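Four helix bundle protein (Bacteroides thetaiotaomicron VPI-5482, PDB 2RLD) is of unknown function but binds calcium and belongs to the 23S rRNA-intervening sequence (S23) family of four-helix bundle proteins. Local coordinates at residues S99-N102 with D103-I107; A76-T79 with E80-E84. All blocks are in the same frame, centred on the assembly; numbering follows the deposited sequence. Where two conformers were deposited one is given.

Contact 1 of 2, residues S99-N102 with D103-I107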
loop_
_atom_site.group_PDB
_atom_site.type_symbol
_atom_site.label_atom_id
_atom_site.label_comp_id
_atom_site.label_asym_id
_atom_site.label_seq_id
_atom_site.Cartn_x
_atom_site.Cartn_y
_atom_site.Cartn_z
ATOM N N SER C 99 13.545 13.844 -22.173
ATOM C CA SER C 99 13.836 12.545 -22.753
ATOM C C SER C 99 12.806 11.494 -22.350
ATOM O O SER C 99 12.269 10.795 -23.203
ATOM C CB SER C 99 15.242 12.105 -22.330
ATOM O OG SER C 99 15.627 10.915 -22.990
ATOM N N ILE C 100 12.523 11.404 -21.054
ATOM C CA ILE C 100 11.665 10.353 -20.514
ATOM C C ILE C 100 10.216 10.718 -20.807
ATOM O O ILE C 100 9.421 9.867 -21.200
ATOM C CB ILE C 100 11.890 10.137 -18.988
ATOM C CG1 ILE C 100 13.331 9.741 -18.721
ATOM C CG2 ILE C 100 10.968 9.065 -18.460
ATOM C CD1 ILE C 100 13.725 9.786 -17.254
ATOM N N ASN C 101 9.877 11.994 -20.659
ATOM C CA ASN C 101 8.495 12.410 -20.886
ATOM C C ASN C 101 8.064 12.263 -22.346
ATOM O O ASN C 101 6.915 11.939 -22.622
ATOM C CB ASN C 101 8.270 13.847 -20.411
ATOM C CG ASN C 101 6.799 14.237 -20.434
ATOM O OD1 ASN C 101 6.000 13.714 -19.663
ATOM N ND2 ASN C 101 6.440 15.151 -21.322
ATOM N N ASN C 102 8.984 12.501 -23.272
ATOM C CA ASN C 102 8.715 12.314 -24.684
ATOM C C ASN C 102 8.422 10.850 -24.986
ATOM O O ASN C 102 7.537 10.557 -25.774
ATOM C CB ASN C 102 9.892 12.788 -25.531
ATOM C CG ASN C 102 9.963 14.299 -25.639
ATOM O OD1 ASN C 102 9.006 15.007 -25.295
ATOM N ND2 ASN C 102 11.104 14.805 -26.105
ATOM N N ASP C 103 9.147 9.935 -24.346
ATOM C CA ASP C 103 8.862 8.506 -24.517
ATOM C C ASP C 103 7.478 8.150 -23.938
ATOM O O ASP C 103 6.737 7.314 -24.501
ATOM C CB ASP C 103 9.963 7.666 -23.860
ATOM C CG ASP C 103 11.268 7.676 -24.639
ATOM O OD1 ASP C 103 11.290 8.229 -25.749
ATOM O OD2 ASP C 103 12.270 7.078 -24.162
ATOM N N SER C 104 7.151 8.749 -22.796
ATOM C CA SER C 104 5.849 8.528 -22.145
ATOM C C SER C 104 4.720 8.987 -23.036
ATOM O O SER C 104 3.753 8.256 -23.283
ATOM C CB SER C 104 5.786 9.229 -20.784
ATOM O OG SER C 104 4.876 8.556 -19.914
ATOM N N THR C 105 4.862 10.188 -23.579
ATOM C CA THR C 105 3.766 10.781 -24.319
ATOM C C THR C 105 3.594 10.098 -25.686
ATOM O O THR C 105 2.479 10.031 -26.234
ATOM C CB THR C 105 3.937 12.312 -24.421
ATOM O OG1 THR C 105 5.199 12.614 -25.000
ATOM C CG2 THR C 105 3.881 12.947 -23.037
ATOM N N GLU C 106 4.684 9.561 -26.231
ATOM C CA GLU C 106 4.597 8.711 -27.424
ATOM C C GLU C 106 3.682 7.520 -27.159
ATOM O O GLU C 106 2.920 7.128 -28.023
ATOM C CB GLU C 106 5.991 8.235 -27.845
ATOM C CG GLU C 106 6.012 7.266 -29.004
ATOM C CD GLU C 106 7.428 6.821 -29.379
ATOM O OE1 GLU C 106 8.305 6.738 -28.480
ATOM O OE2 GLU C 106 7.664 6.565 -30.581
ATOM N N ILE C 107 3.783 6.923 -25.965
ATOM C CA ILE C 107 2.932 5.794 -25.591
ATOM C C ILE C 107 1.472 6.224 -25.438
ATOM O O ILE C 107 0.562 5.509 -25.894
ATOM C CB ILE C 107 3.476 5.069 -24.308
ATOM C CG1 ILE C 107 4.778 4.335 -24.638
ATOM C CG2 ILE C 107 2.437 4.123 -23.689
ATOM C CD1 ILE C 107 5.531 3.858 -23.422
HETATM O O HOH W 1 13.335 10.364 -25.736
HETATM O O HOH W 2 6.538 12.184 -27.646
#
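Thr105 sets its hydroxyl between its own backbone N and carbonyl carbon (chi1 56°), which turns OG1 back onto the turn of Asn101 and Asn102. Thr105 OG1 lies 3.0 Å from Asn101 O, where it may donate, though its one proton has another acceptor within reach. The same carbonyl takes the backbone bond from Thr105 N at 2.9 Å. The same rotation sets the methyl CG2 anti to the carbonyl carbon of Thr105, where it meets the amide of Asn101, 3.8 Å from Asn101 ND2, the two side chains crossing at a slant.

Two waters bridge polar atoms along the helix. One donates to Asn102 O at 2.7 Å and is also hydrogen-bonded to Thr105 OG1, so it links carbonyl and hydroxyl. The other donates both to Ser99 O and, at 3.0 Å, to Asp103 OD1. It probably supplements the direct bond, since Asp103 N reaches Ser99 O only weakly, at 3.4 Å. The other carboxylate oxygen, OD2, makes a salt bridge to Arg21, whose guanidinium also binds Ser99 OG, while Ser104 OG bonds to Glu80. Asp103 has been seen to bind calcium, though no calcium is bound to it in this chain. This is a helix with one face on its bundle neighbours and the other hydrated, as in a four-helix bundle.

Contact 2 of 2, residues A76-T79 with E80-E84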
loop_
_atom_site.group_PDB
_atom_site.type_symbol
_atom_site.label_atom_id
_atom_site.label_comp_id
_atom_site.label_asym_id
_atom_site.label_seq_id
_atom_site.Cartn_x
_atom_site.Cartn_y
_atom_site.Cartn_z
ATOM N N ALA C 76 0.176 5.703 -17.767
ATOM C CA ALA C 76 0.995 6.669 -18.523
ATOM C C ALA C 76 0.755 8.099 -18.027
ATOM O O ALA C 76 1.708 8.861 -17.811
ATOM C CB ALA C 76 0.694 6.559 -20.014
ATOM N N ASN C 77 -0.508 8.444 -17.807
ATOM C CA ASN C 77 -0.829 9.767 -17.318
ATOM C C ASN C 77 -0.351 10.008 -15.910
ATOM O O ASN C 77 0.191 11.086 -15.624
ATOM C CB ASN C 77 -2.307 10.051 -17.447
ATOM C CG ASN C 77 -2.645 10.568 -18.802
ATOM O OD1 ASN C 77 -2.445 11.755 -19.074
ATOM N ND2 ASN C 77 -3.119 9.692 -19.680
ATOM N N GLU C 78 -0.478 9.010 -15.041
ATOM C CA GLU C 78 0.060 9.180 -13.676
ATOM C C GLU C 78 1.579 9.362 -13.708
ATOM O O GLU C 78 2.138 10.205 -12.988
ATOM C CB GLU C 78 -0.318 8.002 -12.784
ATOM C CG GLU C 78 0.054 8.298 -11.340
ATOM C CD GLU C 78 -0.123 7.148 -10.387
ATOM O OE1 GLU C 78 -0.957 6.256 -10.662
ATOM O OE2 GLU C 78 0.583 7.157 -9.352
ATOM N N THR C 79 2.235 8.595 -14.556
ATOM C CA THR C 79 3.695 8.664 -14.695
ATOM C C THR C 79 4.086 10.086 -15.123
ATOM O O THR C 79 5.052 10.644 -14.623
ATOM C CB THR C 79 4.202 7.618 -15.729
ATOM O OG1 THR C 79 3.863 6.289 -15.291
ATOM C CG2 THR C 79 5.717 7.717 -15.928
ATOM N N GLU C 80 3.335 10.646 -16.061
ATOM C CA GLU C 80 3.575 12.024 -16.548
ATOM C C GLU C 80 3.418 13.050 -15.418
ATOM O O GLU C 80 4.157 14.022 -15.339
ATOM C CB GLU C 80 2.687 12.280 -17.772
ATOM C CG GLU C 80 3.267 11.515 -18.989
ATOM C CD GLU C 80 2.242 10.925 -19.945
ATOM O OE1 GLU C 80 1.061 11.328 -19.892
ATOM O OE2 GLU C 80 2.638 10.034 -20.740
ATOM N N TYR C 81 2.462 12.811 -14.533
ATOM C CA TYR C 81 2.292 13.637 -13.334
ATOM C C TYR C 81 3.551 13.586 -12.490
ATOM O O TYR C 81 4.109 14.623 -12.115
ATOM C CB TYR C 81 1.095 13.128 -12.508
ATOM C CG TYR C 81 0.973 13.741 -11.100
ATOM C CD1 TYR C 81 0.409 14.983 -10.897
ATOM C CD2 TYR C 81 1.410 13.038 -9.998
ATOM C CE1 TYR C 81 0.301 15.525 -9.599
ATOM C CE2 TYR C 81 1.335 13.567 -8.702
ATOM C CZ TYR C 81 0.790 14.812 -8.517
ATOM O OH TYR C 81 0.674 15.291 -7.228
ATOM N N TRP C 82 4.013 12.376 -12.190
ATOM C CA TRP C 82 5.212 12.255 -11.333
ATOM C C TRP C 82 6.425 12.889 -12.013
ATOM O O TRP C 82 7.215 13.572 -11.351
ATOM C CB TRP C 82 5.511 10.789 -10.918
ATOM C CG TRP C 82 4.453 10.215 -10.010
ATOM C CD1 TRP C 82 3.557 9.209 -10.301
ATOM C CD2 TRP C 82 4.155 10.647 -8.681
ATOM N NE1 TRP C 82 2.729 8.994 -9.209
ATOM C CE2 TRP C 82 3.067 9.871 -8.215
ATOM C CE3 TRP C 82 4.703 11.633 -7.835
ATOM C CZ2 TRP C 82 2.523 10.041 -6.953
ATOM C CZ3 TRP C 82 4.179 11.774 -6.569
ATOM C CH2 TRP C 82 3.085 10.989 -6.143
ATOM N N LEU C 83 6.545 12.734 -13.331
ATOM C CA LEU C 83 7.686 13.340 -14.030
ATOM C C LEU C 83 7.645 14.868 -13.907
ATOM O O LEU C 83 8.659 15.542 -13.721
ATOM C CB LEU C 83 7.690 12.927 -15.493
ATOM C CG LEU C 83 8.094 11.482 -15.783
ATOM C CD1 LEU C 83 7.843 11.146 -17.260
ATOM C CD2 LEU C 83 9.583 11.196 -15.378
ATOM N N GLU C 84 6.463 15.431 -14.055
ATOM C CA GLU C 84 6.307 16.873 -13.970
ATOM C C GLU C 84 6.678 17.373 -12.575
ATOM O O GLU C 84 7.369 18.394 -12.397
ATOM C CB GLU C 84 4.857 17.244 -14.278
ATOM C CG GLU C 84 4.663 18.751 -14.439
ATOM C CD GLU C 84 3.242 19.146 -14.863
ATOM O OE1 GLU C 84 2.446 18.261 -15.268
ATOM O OE2 GLU C 84 2.946 20.357 -14.802
#
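Trp82 and Glu78 run alongside each other in the same direction and are joined by a nearly straight hydrogen bond: Trp82 NE1 donates to Glu78 OE2 at 2.8 Å with an angle of 170° at the hydrogen. The oxygen sits at the indole edge, almost in the ring plane, and offers its anti lone pair. Glu78 gets there with CG anti to its backbone N (chi1 -171°) and the chain extended beyond it; Glu78 CG itself passes 3.5 Å from Trp82 NE1. Trp82 N also donates to Glu78 O at 3.0 Å, so side chain and backbone tie the same pair, one helical turn apart. Tyr81 closes one indole face, its CD2 standing 3.9 Å above the plane over the ring centre. With an alanine here in place of Trp82, Glu78 OE2 would probably be left without its indole donor and a gap would open beside the Tyr81 ring.

Round the helix, Glu80 bends at chi2 and folds its carboxylate back over Ala76 O, with Glu80 CD 3.0 Å from that oxygen. This puts three oxygens close together; the approach is plausibly eased by Ser104 and Asn108, which bond to OE2 and OE1, and by Glu80 N, which donates to Ala76 O. Leu83 packs CD1 against CG2 of Thr79, 4.2 Å apart.

Farther out, Gln41, Ile42 and Ser45 of helix 38-57 and Ala51 of the second subunit pack on Trp82, while Tyr81 OH bonds to Thr47 O of that subunit. Glu55 of the second subunit brings a like charge close to Glu78 OE1, which may raise the tendency of one of them to hold a proton. Glu78 and Trp82 form an i to i+4 side-chain pair on a buried helix of a four-helix bundle, packed against a second subunit.

In the fold
Contact 2 comes first along the chain, on helix 62-88, and contact 1 follows on the next helix, 94-116; their centres are about 10 Å apart, and each lies about 8 Å from the centre of the chain. The two touch directly where Ser104 OG and Glu80 OE2 stand 2.8 Å apart, a probable hydrogen bond, with Asn101 packing on the Glu80 chain beside it. Consecutive helices of the bundle are therefore joined by a polar link as well as by packing such as Ile100 on Leu83. Their outer surroundings differ: 76-84 also meets a second subunit, whereas no other chain of the assembly touches 99-107.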